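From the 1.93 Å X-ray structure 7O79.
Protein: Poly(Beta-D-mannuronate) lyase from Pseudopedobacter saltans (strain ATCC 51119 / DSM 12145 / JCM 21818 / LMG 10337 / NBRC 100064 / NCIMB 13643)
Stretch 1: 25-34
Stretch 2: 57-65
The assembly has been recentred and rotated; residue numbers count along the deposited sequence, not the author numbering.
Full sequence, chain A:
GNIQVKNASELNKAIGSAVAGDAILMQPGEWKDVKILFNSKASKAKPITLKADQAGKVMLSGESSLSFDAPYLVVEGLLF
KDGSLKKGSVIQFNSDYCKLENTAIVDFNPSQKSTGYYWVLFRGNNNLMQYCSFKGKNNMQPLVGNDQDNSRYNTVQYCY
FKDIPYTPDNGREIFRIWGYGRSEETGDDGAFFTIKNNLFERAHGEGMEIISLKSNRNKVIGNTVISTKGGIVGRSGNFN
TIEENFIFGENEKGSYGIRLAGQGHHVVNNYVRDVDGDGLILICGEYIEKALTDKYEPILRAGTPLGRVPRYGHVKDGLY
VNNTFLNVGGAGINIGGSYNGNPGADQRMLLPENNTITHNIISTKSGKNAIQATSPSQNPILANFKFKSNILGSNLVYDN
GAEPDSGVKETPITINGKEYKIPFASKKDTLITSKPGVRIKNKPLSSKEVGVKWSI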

# COMPACT_ATOMS: atom_id res chain seq x y z
N LEU A 25 -0.87 -24.96 20.83
CA LEU A 25 -2.10 -25.28 20.11
C LEU A 25 -3.30 -24.84 20.94
O LEU A 25 -3.51 -25.37 22.04
CB LEU A 25 -2.19 -26.78 19.81
CG LEU A 25 -1.03 -27.54 19.15
CD1 LEU A 25 -1.46 -28.95 18.78
CD2 LEU A 25 -0.49 -26.83 17.93
N MET A 26 -4.08 -23.88 20.43
CA MET A 26 -5.23 -23.36 21.15
C MET A 26 -6.48 -24.18 20.88
O MET A 26 -6.78 -24.55 19.74
CB MET A 26 -5.49 -21.89 20.81
CG MET A 26 -4.36 -20.94 21.21
SD MET A 26 -4.38 -19.35 20.33
CE MET A 26 -5.42 -18.36 21.42
N GLN A 27 -7.24 -24.45 21.95
CA GLN A 27 -8.47 -25.22 21.81
C GLN A 27 -9.57 -24.38 21.14
O GLN A 27 -9.61 -23.16 21.29
CB GLN A 27 -8.94 -25.72 23.17
CG GLN A 27 -8.01 -26.76 23.78
CD GLN A 27 -8.27 -28.15 23.22
OE1 GLN A 27 -9.38 -28.48 22.80
NE2 GLN A 27 -7.23 -28.98 23.22
N PRO A 28 -10.48 -25.03 20.41
CA PRO A 28 -11.52 -24.28 19.70
C PRO A 28 -12.47 -23.59 20.67
O PRO A 28 -12.68 -24.03 21.80
CB PRO A 28 -12.26 -25.35 18.88
CG PRO A 28 -11.49 -26.58 19.01
CD PRO A 28 -10.56 -26.48 20.17
N GLY A 29 -13.06 -22.50 20.20
CA GLY A 29 -14.05 -21.75 20.93
C GLY A 29 -13.74 -20.28 20.90
O GLY A 29 -12.91 -19.80 20.12
N GLU A 30 -14.42 -19.54 21.78
CA GLU A 30 -14.28 -18.10 21.87
C GLU A 30 -13.31 -17.72 22.99
O GLU A 30 -13.45 -18.18 24.13
CB GLU A 30 -15.64 -17.44 22.10
CG GLU A 30 -15.56 -16.00 22.53
CD GLU A 30 -16.87 -15.27 22.33
OE1 GLU A 30 -17.84 -15.92 21.86
OE2 GLU A 30 -16.94 -14.06 22.64
N TRP A 31 -12.32 -16.90 22.66
CA TRP A 31 -11.32 -16.41 23.60
C TRP A 31 -11.55 -14.91 23.77
O TRP A 31 -11.16 -14.12 22.91
CB TRP A 31 -9.90 -16.69 23.10
CG TRP A 31 -9.47 -18.14 23.06
CD1 TRP A 31 -10.01 -19.14 22.30
CD2 TRP A 31 -8.38 -18.72 23.78
NE1 TRP A 31 -9.32 -20.32 22.52
CE2 TRP A 31 -8.32 -20.08 23.43
CE3 TRP A 31 -7.45 -18.23 24.70
CZ2 TRP A 31 -7.37 -20.95 23.97
CZ3 TRP A 31 -6.50 -19.10 25.23
CH2 TRP A 31 -6.48 -20.44 24.88
N LYS A 32 -12.18 -14.52 24.89
CA LYS A 32 -12.60 -13.14 25.10
C LYS A 32 -11.52 -12.33 25.80
O LYS A 32 -10.95 -12.78 26.80
CB LYS A 32 -13.89 -13.09 25.92
CG LYS A 32 -14.90 -12.09 25.41
N ASP A 33 -11.26 -11.12 25.28
CA ASP A 33 -10.37 -10.15 25.92
C ASP A 33 -8.99 -10.73 26.23
O ASP A 33 -8.46 -10.58 27.34
CB ASP A 33 -11.00 -9.57 27.20
CG ASP A 33 -12.39 -9.01 26.97
OD1 ASP A 33 -12.58 -8.28 25.98
OD2 ASP A 33 -13.29 -9.27 27.80
N VAL A 34 -8.37 -11.36 25.23
CA VAL A 34 -7.04 -11.93 25.41
C VAL A 34 -6.02 -11.07 24.67
O VAL A 34 -6.03 -11.00 23.44
CB VAL A 34 -6.96 -13.39 24.93
CG1 VAL A 34 -5.61 -14.00 25.36
CG2 VAL A 34 -8.11 -14.20 25.52
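Stretch 2, residues 57-65: KVMLSGESS

Stretch 2 lies beside stretch 1 as a parallel neighbour: strand 58-62 runs in the same direction as strand 29-32, the two axes crossing at -32° and approaching to 4.5 Å. K57, just before the strand, opens the ladder with its carbonyl, accepting a hydrogen bond from G29 N to K57 O (2.9 Å), while its long side chain leads away. V58 pairs with G29 and turns its branched side chain to the face it shares with W31 and L60; V58 CG1 lies 3.8 Å from W31 CD1, and V58 CG2 4.1 Å from M26 CB, apolar packing that suits a buried valine. M59 joins through its backbone, M59 N to G29 O (2.9 Å) and W31 N to M59 O (2.7 Å). L60, opposite W31, fills the buried face: its CD2 is 3.7 Å from W31 CB and 3.8 Å from V34 CB. S61, on the other face, is small and polar; its OG donates to E30 OE2 (2.8 Å), while S61 N binds W31 O (2.8 Å). At G62, phi is positive, and a CB would clash with D33 OD1. That carboxylate oxygen instead accepts from E63 N (D33 OD1 to E63 N, 2.7 Å). S64 OG bridges the turn, donating to S61 O (2.5 Å) and accepting from V34 N (3.0 Å). S65 N closes the contact on V34 O (3.1 Å).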

# COMPACT_ATOMS: atom_id res chain seq x y z
N LYS A 57 -11.25 -22.06 13.93
CA LYS A 57 -12.13 -22.49 15.00
C LYS A 57 -11.81 -21.83 16.33
O LYS A 57 -12.39 -22.20 17.35
CB LYS A 57 -12.07 -24.01 15.15
CG LYS A 57 -12.67 -24.77 13.98
CD LYS A 57 -14.01 -24.17 13.58
CE LYS A 57 -14.79 -25.16 12.71
NZ LYS A 57 -16.12 -24.63 12.28
N VAL A 58 -10.89 -20.87 16.33
CA VAL A 58 -10.49 -20.14 17.52
C VAL A 58 -10.82 -18.68 17.27
O VAL A 58 -10.24 -18.06 16.37
CB VAL A 58 -8.99 -20.31 17.80
CG1 VAL A 58 -8.51 -19.26 18.78
CG2 VAL A 58 -8.70 -21.72 18.31
N MET A 59 -11.73 -18.11 18.06
CA MET A 59 -12.19 -16.74 17.81
C MET A 59 -11.78 -15.87 18.99
O MET A 59 -12.25 -16.05 20.12
CB MET A 59 -13.69 -16.68 17.55
CG MET A 59 -14.22 -15.26 17.36
SD MET A 59 -16.00 -15.05 17.54
CE MET A 59 -16.60 -15.76 16.03
N LEU A 60 -10.89 -14.92 18.72
CA LEU A 60 -10.42 -13.96 19.71
C LEU A 60 -11.33 -12.74 19.67
O LEU A 60 -11.40 -12.05 18.65
CB LEU A 60 -8.96 -13.59 19.42
CG LEU A 60 -7.98 -14.69 19.85
CD1 LEU A 60 -6.73 -14.72 19.01
CD2 LEU A 60 -7.61 -14.46 21.31
N SER A 61 -12.02 -12.47 20.78
CA SER A 61 -13.12 -11.50 20.83
C SER A 61 -12.87 -10.49 21.95
O SER A 61 -11.85 -10.54 22.65
CB SER A 61 -14.45 -12.24 21.03
OG SER A 61 -14.43 -12.92 22.27
N GLY A 62 -13.81 -9.56 22.12
CA GLY A 62 -13.59 -8.51 23.10
C GLY A 62 -12.37 -7.71 22.71
O GLY A 62 -12.04 -7.60 21.53
N GLU A 63 -11.65 -7.17 23.69
CA GLU A 63 -10.37 -6.56 23.37
C GLU A 63 -9.26 -7.61 23.39
O GLU A 63 -8.49 -7.74 24.35
CB GLU A 63 -10.06 -5.35 24.23
CG GLU A 63 -11.04 -4.29 23.84
CD GLU A 63 -10.86 -3.00 24.51
OE1 GLU A 63 -9.99 -2.97 25.40
OE2 GLU A 63 -11.49 -2.03 24.07
N SER A 64 -9.18 -8.32 22.28
CA SER A 64 -8.11 -9.25 21.98
C SER A 64 -7.14 -8.63 20.98
O SER A 64 -7.53 -7.80 20.16
CB SER A 64 -8.68 -10.55 21.42
OG SER A 64 -9.40 -11.21 22.44
N SER A 65 -5.88 -9.03 21.07
CA SER A 65 -4.83 -8.49 20.22
C SER A 65 -3.66 -9.45 20.30
O SER A 65 -3.60 -10.32 21.18
CB SER A 65 -4.43 -7.08 20.66
OG SER A 65 -3.93 -7.12 21.99